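PDB 3A5V: alpha-galactosidase from Umbelopsis vinacea, which hydrolyses terminal alpha-galactosyl residues as a glycoside hydrolase of family 27, and assembles as a tetramer of N-glycosylated subunits. Local coordinates for residues W341-W345 and F390-T395; D310-F314 and V325-G331; I50-K56 and L66-F72; A32-A36 and I83-L88. All blocks are in the same frame, centred on the assembly; numbering follows the deposited sequence.

Contact 1 (W341-W345 and F390-T395); sequences WDDIW and FMDSAT. With NAG (2-acetamido-2-deoxy-beta-D-glucopyranose), chain D; NAG (2-acetamido-2-deoxy-beta-D-glucopyranose), chain B.
An aromatic cluster of Trp341, Trp345 and Phe390 lies in the C-terminal beta domain, where the short helix 341-344 meets the chain leaving strand 384-390. One helical turn is closed by Trp345 N to Trp341 O (3.1 Å), and Trp345 then leaves helical geometry (phi/psi -110/37). CA atoms approach to 7.1 Å at Trp341-Ala394 and Trp345-Thr395. With chi1 m in all three aromatic residues, Phe390 turns its edge to the face of the Trp341 six-membered ring (centroids 5.1 Å apart, planes at 77°; Phe390 CE2 to Trp341 CH2 3.4 Å), while the edge of the Trp345 six-membered ring meets the Phe390 face in an offset T-shaped pair (centroids 5.7 Å apart, planes at 86°). The cluster packs the helix against the beta-sandwich, Phe390 also touching Val325 of strand 322-329. Ala394 CB makes a CH-pi contact 4.0 Å from the Trp345 six-membered ring centroid. Ser393 OG accepts from Thr395 N at 3.0 Å, an ST turn. Asp392 OD2 accepts from N2 of NAG (chain D) at 3.0 Å.

Contact 2 (D310-F314 and V325-G331); sequences DQQLF and VILLNAG
Strands 311-314 and 325-329 run antiparallel, their axes 4.9 Å apart at closest and 170° between directions. Gln312-Leu328 and Phe314-Ile326 are hydrogen-bonded pairs; Gln311-Asn329 and Leu313-Leu327 are non-hydrogen-bonded, with CA-CA distances of 4.8 to 5.0 Å. Each hydrogen-bonded pair is doubly satisfied: Gln312 N-Leu328 O 2.8 Å, Leu328 N-Gln312 O 2.9 Å, Phe314 N-Ile326 O and Ile326 N-Phe314 O both 2.9 Å. Outward main-chain bonds serve residues of the other pairs: Leu313 with Ile305 and Trp306, Leu327 with Arg386, Asn329 with Gly384. Ala330 N adds a bond to Asp310 O (2.8 Å) at the open end of this beta hairpin. There Asn329 (chi1 t) forms an Asx turn, OD1 accepting from Gly331 N at 3.0 Å, while its ND2 donates to Ser333 O and Val380 O. Gln312 OE1 is hydrogen-bonded to Arg304 NH1. Strands 303-308 and 384-390 flank the hairpin; the Leu313-Asn329 face packs on strand 335-340, the Gln312-Phe314-Ile326-Leu328 face on TIM-barrel helices 217-227 and 251-263, at the junction of barrel and beta domain.

Contact 3 (I50-K56 and L66-F72); sequences IDDCWQK and LADPTKF
A lysine ammonium group bonded to a loop carbonyl is the striking feature here: Lys71 NZ donates to Cys53 O at 2.9 Å and also to Cys21 O. Both segments belong to the beta-alpha loop of the TIM barrel that joins strand 47-49 to helix 76-85, and they meet across nine intervening residues that hold neither helix nor strand. A single backbone bridge pairs Gln55 with Ala67 (CA-CA 4.6 Å), held by Asp68 N to Trp54 O (2.8 Å) and Lys56 N to Leu66 O (3.0 Å). Cys53 has positive phi (85/18) and is disulfide-bonded to Cys21. Barrel loops at the C-terminal ends of the strands form the active-site side, consistent with Asp51 and Asp52 both binding a Tris molecule, probably from the crystallisation liquor; Asp51 is also salt-bridged to Lys127. Trp54, chi1 p, places CE3 4.0 Å from Ala67 CB and sends NE1 to Tyr93 O, while Trp54 CB rests 3.7 Å from Phe72 CE2. Phe72, chi1 m, reaches the helices 25-38 and 76-85. Residues 69-71 are helical in phi/psi, and Phe72 N bonds to Asp68 O (2.8 Å). Asp68, with chi1 t, turns its carboxylate back over this turn in an Asx motif, OD2 accepting from Lys71 N at 2.9 Å.

Contact 4 (A32-A36 and I83-L88); sequences AKAIA and IHNLGL
Helix 25-38, through residues 32-36, lies beside the C-terminal end of helix 76-85, with CA separations of 6.7 Å for Ala32-Ile83 and 6.9 Å for Ala36-Leu86. No hydrogen bond crosses; the interface is aliphatic and buries 263 Å². Leu86 and Leu88 share one conformation, chi1 m and chi2 t, and both point their CA-CB bonds at the first helix. Leu86 thereby puts CD1 3.7 Å from Ala32 CB and 3.9 Å from Lys33 CG, with CD2 4.5 Å from Ala36 CB. Leu88 sets CD1 3.8 Å from Ala32 CB and 3.4 Å from Ala32 O, and its CD2 4.0 Å from Ile35 CG2. Ile35 and Ile83 are also m,t, but Ile83 points sideways and only grazes Ala32, CG1 to CB at 4.5 Å. The small Ala32 thus receives both leucines. Between them the helix ends: Gly87, at phi/psi 82/25, closes it in a Schellman motif, with Leu88 N to Ile83 O at 3.2 Å and Gly87 N to His84 O at 2.9 Å. Leu88 then heads into strand 89-95, and Ala32, Ile35 and Leu88 all touch Val48 of strand 47-49, an arrangement typical of neighbouring helices in the outer layer of a TIM barrel.

How the contacts relate
Contacts 3 and 4 belong to the TIM barrel, contacts 1 and 2 to the C-terminal beta domain. Contact 3 is nested within the loop closed by contact 4, and both involve helices 25-38 and 76-85: about 20 Å separates their centres, with nearest atoms about 5 Å apart. Contacts 1 and 2 touch directly, Ile344 CG2 and Phe390 CE1 each lying 3.6 Å from Val325 CG2, so contact 1 adjoins the hairpin at Val325 and Leu313, away from the Phe314-Leu328 face that meets the barrel helices. Those two are largely buried, whereas 3 and 4 are partly exposed. Main-chain bonding dominates contact 2 and anchors contact 3; contacts 1 and 4 rely on aromatic and aliphatic side chains respectively.

Contact 1 (W341-W345 and F390-T395)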
# COMPACT_ATOMS: atom_id res chain seq x y z
N TRP A 341 -28.41 -2.05 -26.48
CA TRP A 341 -28.45 -3.49 -26.26
C TRP A 341 -27.02 -4.04 -26.17
O TRP A 341 -26.76 -4.95 -25.36
CB TRP A 341 -29.21 -4.17 -27.42
CG TRP A 341 -30.77 -4.16 -27.37
CD1 TRP A 341 -31.60 -5.06 -28.00
CD2 TRP A 341 -31.64 -3.22 -26.69
NE1 TRP A 341 -32.92 -4.74 -27.76
CE2 TRP A 341 -32.98 -3.62 -26.96
CE3 TRP A 341 -31.43 -2.08 -25.88
CZ2 TRP A 341 -34.09 -2.94 -26.44
CZ3 TRP A 341 -32.52 -1.41 -25.36
CH2 TRP A 341 -33.84 -1.83 -25.65
N ASP A 342 -26.10 -3.50 -26.98
CA ASP A 342 -24.72 -3.99 -26.94
C ASP A 342 -24.05 -3.69 -25.59
O ASP A 342 -23.19 -4.45 -25.15
CB ASP A 342 -23.86 -3.45 -28.10
CG ASP A 342 -24.22 -4.11 -29.44
OD1 ASP A 342 -24.93 -5.15 -29.46
OD2 ASP A 342 -23.78 -3.57 -30.47
N ASP A 343 -24.43 -2.59 -24.95
CA ASP A 343 -23.90 -2.29 -23.62
C ASP A 343 -24.57 -3.13 -22.53
O ASP A 343 -23.88 -3.67 -21.67
CB ASP A 343 -24.04 -0.81 -23.30
CG ASP A 343 -22.97 0.03 -23.99
OD1 ASP A 343 -21.87 -0.50 -24.32
OD2 ASP A 343 -23.23 1.22 -24.19
N ILE A 344 -25.90 -3.23 -22.58
CA ILE A 344 -26.65 -4.02 -21.59
C ILE A 344 -26.14 -5.46 -21.50
O ILE A 344 -26.00 -6.01 -20.39
CB ILE A 344 -28.19 -3.97 -21.86
CG1 ILE A 344 -28.70 -2.53 -21.63
CG2 ILE A 344 -28.96 -4.97 -20.95
CD1 ILE A 344 -30.08 -2.22 -22.28
N TRP A 345 -25.85 -6.07 -22.66
CA TRP A 345 -25.29 -7.43 -22.73
C TRP A 345 -23.82 -7.45 -23.21
O TRP A 345 -23.39 -8.37 -23.94
CB TRP A 345 -26.19 -8.34 -23.60
CG TRP A 345 -27.52 -8.60 -22.92
CD1 TRP A 345 -27.75 -9.50 -21.91
CD2 TRP A 345 -28.76 -7.94 -23.16
NE1 TRP A 345 -29.06 -9.45 -21.52
CE2 TRP A 345 -29.71 -8.51 -22.27
CE3 TRP A 345 -29.17 -6.94 -24.04
CZ2 TRP A 345 -31.04 -8.09 -22.23
CZ3 TRP A 345 -30.50 -6.52 -24.01
CH2 TRP A 345 -31.43 -7.11 -23.11
N PHE A 390 -36.04 -5.80 -18.25
CA PHE A 390 -36.20 -6.30 -19.62
C PHE A 390 -36.79 -7.69 -19.51
O PHE A 390 -36.24 -8.54 -18.81
CB PHE A 390 -34.84 -6.34 -20.34
CG PHE A 390 -34.40 -4.99 -20.88
CD1 PHE A 390 -34.13 -3.93 -20.02
CD2 PHE A 390 -34.26 -4.80 -22.25
CE1 PHE A 390 -33.72 -2.65 -20.52
CE2 PHE A 390 -33.85 -3.56 -22.77
CZ PHE A 390 -33.59 -2.47 -21.90
N MET A 391 -37.92 -7.91 -20.19
CA MET A 391 -38.70 -9.14 -20.01
C MET A 391 -38.16 -10.32 -20.82
O MET A 391 -38.63 -11.44 -20.70
CB MET A 391 -40.19 -8.88 -20.30
CG MET A 391 -40.80 -7.80 -19.43
SD MET A 391 -40.76 -8.15 -17.65
CE MET A 391 -42.03 -9.40 -17.56
N ASP A 392 -37.13 -10.04 -21.61
CA ASP A 392 -36.42 -11.06 -22.36
C ASP A 392 -34.99 -10.57 -22.57
O ASP A 392 -34.63 -9.45 -22.17
CB ASP A 392 -37.12 -11.34 -23.70
CG ASP A 392 -36.90 -12.78 -24.22
OD1 ASP A 392 -35.88 -13.42 -23.88
OD2 ASP A 392 -37.78 -13.29 -24.95
N SER A 393 -34.18 -11.41 -23.19
CA SER A 393 -32.76 -11.14 -23.42
C SER A 393 -32.50 -10.99 -24.91
O SER A 393 -33.15 -11.63 -25.74
CB SER A 393 -31.94 -12.32 -22.89
OG SER A 393 -30.58 -12.17 -23.22
N ALA A 394 -31.53 -10.14 -25.26
CA ALA A 394 -31.05 -10.05 -26.65
C ALA A 394 -29.93 -11.04 -26.98
O ALA A 394 -29.42 -11.05 -28.09
CB ALA A 394 -30.62 -8.62 -26.99
N THR A 395 -29.55 -11.88 -26.02
CA THR A 395 -28.41 -12.78 -26.20
C THR A 395 -28.75 -13.88 -27.22
O THR A 395 -29.84 -14.47 -27.16
CB THR A 395 -27.93 -13.39 -24.85
OG1 THR A 395 -27.41 -12.34 -24.00
CG2 THR A 395 -26.83 -14.45 -25.06
C1 NAG D . -41.12 -12.79 -27.18
C2 NAG D . -41.25 -13.99 -26.23
C3 NAG D . -40.52 -15.23 -26.76
C4 NAG D . -40.70 -15.45 -28.27
C5 NAG D . -40.60 -14.13 -29.05
C6 NAG D . -40.91 -14.30 -30.54
C7 NAG D . -41.51 -13.42 -23.86
C8 NAG D . -40.81 -13.14 -22.56
N2 NAG D . -40.74 -13.71 -24.90
O3 NAG D . -40.98 -16.35 -26.02
O4 NAG D . -39.70 -16.34 -28.73
O5 NAG D . -41.48 -13.16 -28.49
O6 NAG D . -42.31 -14.42 -30.73
O7 NAG D . -42.74 -13.37 -23.92
C1 NAG B . -42.19 -7.60 -27.24
C2 NAG B . -42.30 -8.44 -28.53
C3 NAG B . -42.57 -9.91 -28.20
C4 NAG B . -41.55 -10.44 -27.20
C5 NAG B . -41.42 -9.49 -26.00
C6 NAG B . -40.32 -9.95 -25.05
C7 NAG B . -43.07 -7.62 -30.69
C8 NAG B . -44.15 -6.89 -31.45
N2 NAG B . -43.32 -7.91 -29.41
O3 NAG B . -42.54 -10.68 -29.38
O4 NAG B . -41.96 -11.71 -26.72
O5 NAG B . -41.17 -8.17 -26.43
O6 NAG B . -40.32 -9.17 -23.88
O7 NAG B . -42.02 -7.95 -31.26

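Contact 2 (D310-F314 and V325-G331)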
# COMPACT_ATOMS: atom_id res chain seq x y z
N ASP A 310 -20.93 12.26 -15.38
CA ASP A 310 -21.70 11.99 -14.17
C ASP A 310 -22.78 10.90 -14.35
O ASP A 310 -23.58 10.64 -13.44
CB ASP A 310 -22.44 13.27 -13.74
CG ASP A 310 -21.53 14.27 -13.06
OD1 ASP A 310 -20.58 13.84 -12.37
OD2 ASP A 310 -21.79 15.48 -13.20
N GLN A 311 -22.82 10.29 -15.53
CA GLN A 311 -23.80 9.23 -15.81
C GLN A 311 -23.20 7.84 -15.67
O GLN A 311 -22.01 7.63 -15.98
CB GLN A 311 -24.36 9.41 -17.21
CG GLN A 311 -25.13 10.72 -17.37
CD GLN A 311 -25.76 10.86 -18.73
OE1 GLN A 311 -25.81 9.90 -19.50
NE2 GLN A 311 -26.25 12.06 -19.05
N GLN A 312 -24.01 6.90 -15.17
CA GLN A 312 -23.59 5.50 -15.00
C GLN A 312 -24.69 4.55 -15.49
O GLN A 312 -25.88 4.86 -15.36
CB GLN A 312 -23.26 5.20 -13.53
CG GLN A 312 -22.29 6.25 -12.92
CD GLN A 312 -21.82 5.90 -11.52
OE1 GLN A 312 -22.00 4.78 -11.03
NE2 GLN A 312 -21.18 6.87 -10.87
N LEU A 313 -24.27 3.43 -16.07
CA LEU A 313 -25.20 2.37 -16.50
C LEU A 313 -24.90 1.09 -15.72
O LEU A 313 -23.73 0.68 -15.63
CB LEU A 313 -25.03 2.07 -18.01
CG LEU A 313 -25.81 0.87 -18.57
CD1 LEU A 313 -27.31 1.13 -18.48
CD2 LEU A 313 -25.40 0.53 -20.01
N PHE A 314 -25.94 0.47 -15.16
CA PHE A 314 -25.82 -0.84 -14.51
C PHE A 314 -26.70 -1.85 -15.25
O PHE A 314 -27.78 -1.51 -15.76
CB PHE A 314 -26.27 -0.79 -13.04
CG PHE A 314 -25.38 0.05 -12.15
CD1 PHE A 314 -25.45 1.45 -12.17
CD2 PHE A 314 -24.48 -0.57 -11.27
CE1 PHE A 314 -24.63 2.23 -11.32
CE2 PHE A 314 -23.67 0.19 -10.43
CZ PHE A 314 -23.74 1.60 -10.45
N VAL A 325 -31.83 -3.29 -15.55
CA VAL A 325 -31.04 -2.21 -16.13
C VAL A 325 -31.31 -0.94 -15.35
O VAL A 325 -32.46 -0.59 -15.09
CB VAL A 325 -31.31 -2.01 -17.65
CG1 VAL A 325 -30.57 -0.78 -18.22
CG2 VAL A 325 -30.87 -3.27 -18.43
N ILE A 326 -30.24 -0.26 -14.94
CA ILE A 326 -30.37 1.01 -14.22
C ILE A 326 -29.60 2.14 -14.90
O ILE A 326 -28.38 2.04 -15.11
CB ILE A 326 -29.86 0.90 -12.75
CG1 ILE A 326 -30.56 -0.26 -12.03
CG2 ILE A 326 -30.09 2.23 -12.00
CD1 ILE A 326 -29.72 -0.91 -10.98
N LEU A 327 -30.32 3.22 -15.21
CA LEU A 327 -29.69 4.46 -15.66
C LEU A 327 -29.54 5.36 -14.45
O LEU A 327 -30.52 5.66 -13.78
CB LEU A 327 -30.56 5.17 -16.72
CG LEU A 327 -30.95 4.30 -17.92
CD1 LEU A 327 -32.11 4.97 -18.67
CD2 LEU A 327 -29.74 4.10 -18.82
N LEU A 328 -28.32 5.77 -14.16
CA LEU A 328 -28.08 6.60 -12.97
C LEU A 328 -27.45 7.91 -13.40
O LEU A 328 -26.40 7.94 -14.07
CB LEU A 328 -27.19 5.86 -11.95
CG LEU A 328 -26.85 6.54 -10.61
CD1 LEU A 328 -26.50 5.44 -9.60
CD2 LEU A 328 -25.66 7.48 -10.77
N ASN A 329 -28.08 8.99 -12.96
CA ASN A 329 -27.68 10.34 -13.28
C ASN A 329 -27.18 11.04 -12.01
O ASN A 329 -27.97 11.56 -11.23
CB ASN A 329 -28.86 11.12 -13.89
CG ASN A 329 -28.51 12.59 -14.18
OD1 ASN A 329 -27.34 12.97 -14.20
ND2 ASN A 329 -29.53 13.41 -14.37
N ALA A 330 -25.86 11.04 -11.82
CA ALA A 330 -25.27 11.69 -10.65
C ALA A 330 -25.08 13.20 -10.82
O ALA A 330 -24.55 13.86 -9.90
CB ALA A 330 -23.93 11.03 -10.28
N GLY A 331 -25.49 13.73 -11.97
CA GLY A 331 -25.42 15.17 -12.26
C GLY A 331 -26.49 15.97 -11.55
O GLY A 331 -27.50 15.40 -11.10

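Contact 3 (I50-K56 and L66-F72)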
# COMPACT_ATOMS: atom_id res chain seq x y z
N ILE A 50 -30.86 -5.31 17.45
CA ILE A 50 -30.55 -4.44 18.57
C ILE A 50 -29.08 -4.03 18.40
O ILE A 50 -28.19 -4.89 18.42
CB ILE A 50 -30.75 -5.19 19.93
CG1 ILE A 50 -32.22 -5.65 20.08
CG2 ILE A 50 -30.26 -4.33 21.12
CD1 ILE A 50 -32.46 -6.60 21.31
N ASP A 51 -28.84 -2.73 18.21
CA ASP A 51 -27.48 -2.25 17.93
C ASP A 51 -26.71 -1.99 19.25
O ASP A 51 -27.02 -2.61 20.27
CB ASP A 51 -27.50 -1.02 17.01
CG ASP A 51 -26.21 -0.86 16.22
OD1 ASP A 51 -26.00 -1.65 15.26
OD2 ASP A 51 -25.39 0.03 16.57
N ASP A 52 -25.72 -1.09 19.23
CA ASP A 52 -24.85 -0.85 20.38
C ASP A 52 -25.65 -0.26 21.57
O ASP A 52 -26.74 0.29 21.38
CB ASP A 52 -23.76 0.16 19.96
CG ASP A 52 -22.44 0.05 20.77
OD1 ASP A 52 -22.34 -0.76 21.73
OD2 ASP A 52 -21.50 0.81 20.40
N CYS A 53 -25.08 -0.36 22.78
CA CYS A 53 -25.57 0.32 24.01
C CYS A 53 -26.67 -0.48 24.75
O CYS A 53 -27.37 0.08 25.60
CB CYS A 53 -25.98 1.78 23.73
SG CYS A 53 -25.70 2.92 25.10
N TRP A 54 -26.79 -1.78 24.45
CA TRP A 54 -27.66 -2.69 25.21
C TRP A 54 -26.96 -3.24 26.46
O TRP A 54 -27.62 -3.74 27.36
CB TRP A 54 -28.15 -3.86 24.34
CG TRP A 54 -27.04 -4.74 23.77
CD1 TRP A 54 -26.48 -4.63 22.51
CD2 TRP A 54 -26.38 -5.85 24.40
NE1 TRP A 54 -25.51 -5.57 22.34
CE2 TRP A 54 -25.43 -6.35 23.47
CE3 TRP A 54 -26.50 -6.47 25.65
CZ2 TRP A 54 -24.60 -7.45 23.76
CZ3 TRP A 54 -25.67 -7.55 25.95
CH2 TRP A 54 -24.72 -8.02 25.01
N GLN A 55 -25.63 -3.14 26.49
CA GLN A 55 -24.77 -3.88 27.42
C GLN A 55 -24.85 -3.35 28.86
O GLN A 55 -24.94 -2.16 29.09
CB GLN A 55 -23.30 -3.85 26.97
CG GLN A 55 -23.01 -4.51 25.61
CD GLN A 55 -23.21 -3.56 24.42
OE1 GLN A 55 -23.83 -2.51 24.55
NE2 GLN A 55 -22.67 -3.94 23.27
N LYS A 56 -24.80 -4.29 29.80
CA LYS A 56 -24.53 -3.97 31.20
C LYS A 56 -23.09 -3.46 31.31
O LYS A 56 -22.23 -3.75 30.45
CB LYS A 56 -24.73 -5.24 32.05
CG LYS A 56 -24.86 -4.99 33.56
CD LYS A 56 -25.36 -6.26 34.26
CE LYS A 56 -25.19 -6.15 35.78
NZ LYS A 56 -25.83 -7.32 36.43
N LEU A 66 -24.44 -9.62 30.39
CA LEU A 66 -25.89 -9.47 30.34
C LEU A 66 -26.26 -8.07 29.85
O LEU A 66 -25.39 -7.21 29.67
CB LEU A 66 -26.51 -9.78 31.73
CG LEU A 66 -26.25 -11.18 32.32
CD1 LEU A 66 -26.93 -11.30 33.70
CD2 LEU A 66 -26.72 -12.30 31.39
N ALA A 67 -27.56 -7.85 29.60
CA ALA A 67 -28.05 -6.56 29.16
C ALA A 67 -28.22 -5.59 30.33
O ALA A 67 -28.35 -6.02 31.48
CB ALA A 67 -29.36 -6.72 28.41
N ASP A 68 -28.19 -4.29 30.04
CA ASP A 68 -28.43 -3.29 31.07
C ASP A 68 -29.79 -3.53 31.74
O ASP A 68 -30.82 -3.54 31.06
CB ASP A 68 -28.39 -1.87 30.51
CG ASP A 68 -28.62 -0.83 31.60
OD1 ASP A 68 -27.66 -0.50 32.33
OD2 ASP A 68 -29.76 -0.38 31.78
N PRO A 69 -29.79 -3.75 33.07
CA PRO A 69 -31.03 -4.08 33.78
C PRO A 69 -32.09 -2.97 33.79
O PRO A 69 -33.26 -3.28 33.92
CB PRO A 69 -30.55 -4.39 35.21
CG PRO A 69 -29.27 -3.65 35.35
CD PRO A 69 -28.62 -3.74 33.98
N THR A 70 -31.69 -1.71 33.66
CA THR A 70 -32.67 -0.62 33.57
C THR A 70 -33.37 -0.61 32.20
O THR A 70 -34.59 -0.57 32.13
CB THR A 70 -32.04 0.77 33.89
OG1 THR A 70 -31.67 0.82 35.29
CG2 THR A 70 -33.02 1.91 33.62
N LYS A 71 -32.58 -0.69 31.13
CA LYS A 71 -33.11 -0.69 29.77
C LYS A 71 -33.85 -1.98 29.44
O LYS A 71 -34.81 -1.96 28.66
CB LYS A 71 -31.97 -0.50 28.75
CG LYS A 71 -31.33 0.89 28.76
CD LYS A 71 -30.03 0.91 27.93
CE LYS A 71 -29.58 2.35 27.72
NZ LYS A 71 -28.31 2.46 26.95
N PHE A 72 -33.40 -3.09 30.02
CA PHE A 72 -33.96 -4.41 29.77
C PHE A 72 -34.29 -5.11 31.09
O PHE A 72 -33.58 -6.02 31.50
CB PHE A 72 -33.00 -5.25 28.91
CG PHE A 72 -32.67 -4.61 27.58
CD1 PHE A 72 -33.50 -4.84 26.47
CD2 PHE A 72 -31.57 -3.76 27.45
CE1 PHE A 72 -33.21 -4.24 25.24
CE2 PHE A 72 -31.28 -3.14 26.22
CZ PHE A 72 -32.10 -3.38 25.11

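Contact 4 (A32-A36 and I83-L88)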
# COMPACT_ATOMS: atom_id res chain seq x y z
N ALA A 32 -40.92 -3.32 16.63
CA ALA A 32 -41.22 -4.65 16.08
C ALA A 32 -42.70 -4.75 15.72
O ALA A 32 -43.05 -5.32 14.67
CB ALA A 32 -40.82 -5.77 17.05
N LYS A 33 -43.57 -4.19 16.57
CA LYS A 33 -45.02 -4.18 16.30
C LYS A 33 -45.37 -3.30 15.12
O LYS A 33 -46.25 -3.64 14.33
CB LYS A 33 -45.80 -3.80 17.57
CG LYS A 33 -45.73 -4.92 18.63
CD LYS A 33 -46.43 -4.59 19.96
CE LYS A 33 -46.13 -5.74 20.96
NZ LYS A 33 -46.74 -5.50 22.29
N ALA A 34 -44.68 -2.17 14.98
CA ALA A 34 -44.84 -1.31 13.81
C ALA A 34 -44.36 -1.99 12.50
O ALA A 34 -45.03 -1.90 11.47
CB ALA A 34 -44.10 0.03 14.04
N ILE A 35 -43.21 -2.66 12.56
CA ILE A 35 -42.69 -3.47 11.45
C ILE A 35 -43.73 -4.51 10.99
O ILE A 35 -44.03 -4.60 9.80
CB ILE A 35 -41.32 -4.10 11.79
CG1 ILE A 35 -40.22 -3.02 11.81
CG2 ILE A 35 -40.91 -5.23 10.78
CD1 ILE A 35 -38.95 -3.44 12.58
N ALA A 36 -44.32 -5.25 11.95
CA ALA A 36 -45.38 -6.21 11.63
C ALA A 36 -46.63 -5.53 11.09
O ALA A 36 -47.15 -5.93 10.05
CB ALA A 36 -45.73 -7.06 12.87
N ILE A 83 -40.50 -10.84 20.21
CA ILE A 83 -40.14 -10.67 18.79
C ILE A 83 -40.47 -11.93 17.97
O ILE A 83 -41.11 -11.85 16.91
CB ILE A 83 -38.63 -10.25 18.66
CG1 ILE A 83 -38.42 -8.85 19.25
CG2 ILE A 83 -38.17 -10.32 17.19
CD1 ILE A 83 -36.93 -8.45 19.48
N HIS A 84 -40.04 -13.09 18.46
CA HIS A 84 -40.40 -14.36 17.83
C HIS A 84 -41.92 -14.53 17.67
O HIS A 84 -42.38 -14.98 16.61
CB HIS A 84 -39.78 -15.54 18.58
CG HIS A 84 -38.29 -15.65 18.39
ND1 HIS A 84 -37.50 -16.43 19.20
CD2 HIS A 84 -37.45 -15.07 17.49
CE1 HIS A 84 -36.24 -16.35 18.80
NE2 HIS A 84 -36.18 -15.53 17.76
N ASN A 85 -42.69 -14.16 18.70
CA ASN A 85 -44.17 -14.21 18.66
C ASN A 85 -44.79 -13.36 17.57
O ASN A 85 -45.89 -13.64 17.10
CB ASN A 85 -44.75 -13.82 20.02
CG ASN A 85 -44.67 -14.94 21.04
OD1 ASN A 85 -44.41 -16.09 20.68
ND2 ASN A 85 -44.87 -14.61 22.32
N LEU A 86 -44.08 -12.32 17.15
CA LEU A 86 -44.56 -11.46 16.07
C LEU A 86 -44.21 -12.04 14.70
O LEU A 86 -44.59 -11.46 13.68
CB LEU A 86 -43.99 -10.04 16.22
CG LEU A 86 -44.50 -9.23 17.40
CD1 LEU A 86 -43.56 -8.09 17.72
CD2 LEU A 86 -45.89 -8.69 17.04
N GLY A 87 -43.51 -13.17 14.69
CA GLY A 87 -43.08 -13.79 13.42
C GLY A 87 -41.81 -13.11 12.90
O GLY A 87 -41.54 -13.12 11.70
N LEU A 88 -41.05 -12.51 13.81
CA LEU A 88 -39.83 -11.79 13.45
C LEU A 88 -38.61 -12.50 14.03
O LEU A 88 -38.75 -13.35 14.91
CB LEU A 88 -39.91 -10.35 13.97
CG LEU A 88 -40.97 -9.45 13.30
CD1 LEU A 88 -41.26 -8.21 14.13
CD2 LEU A 88 -40.58 -9.06 11.85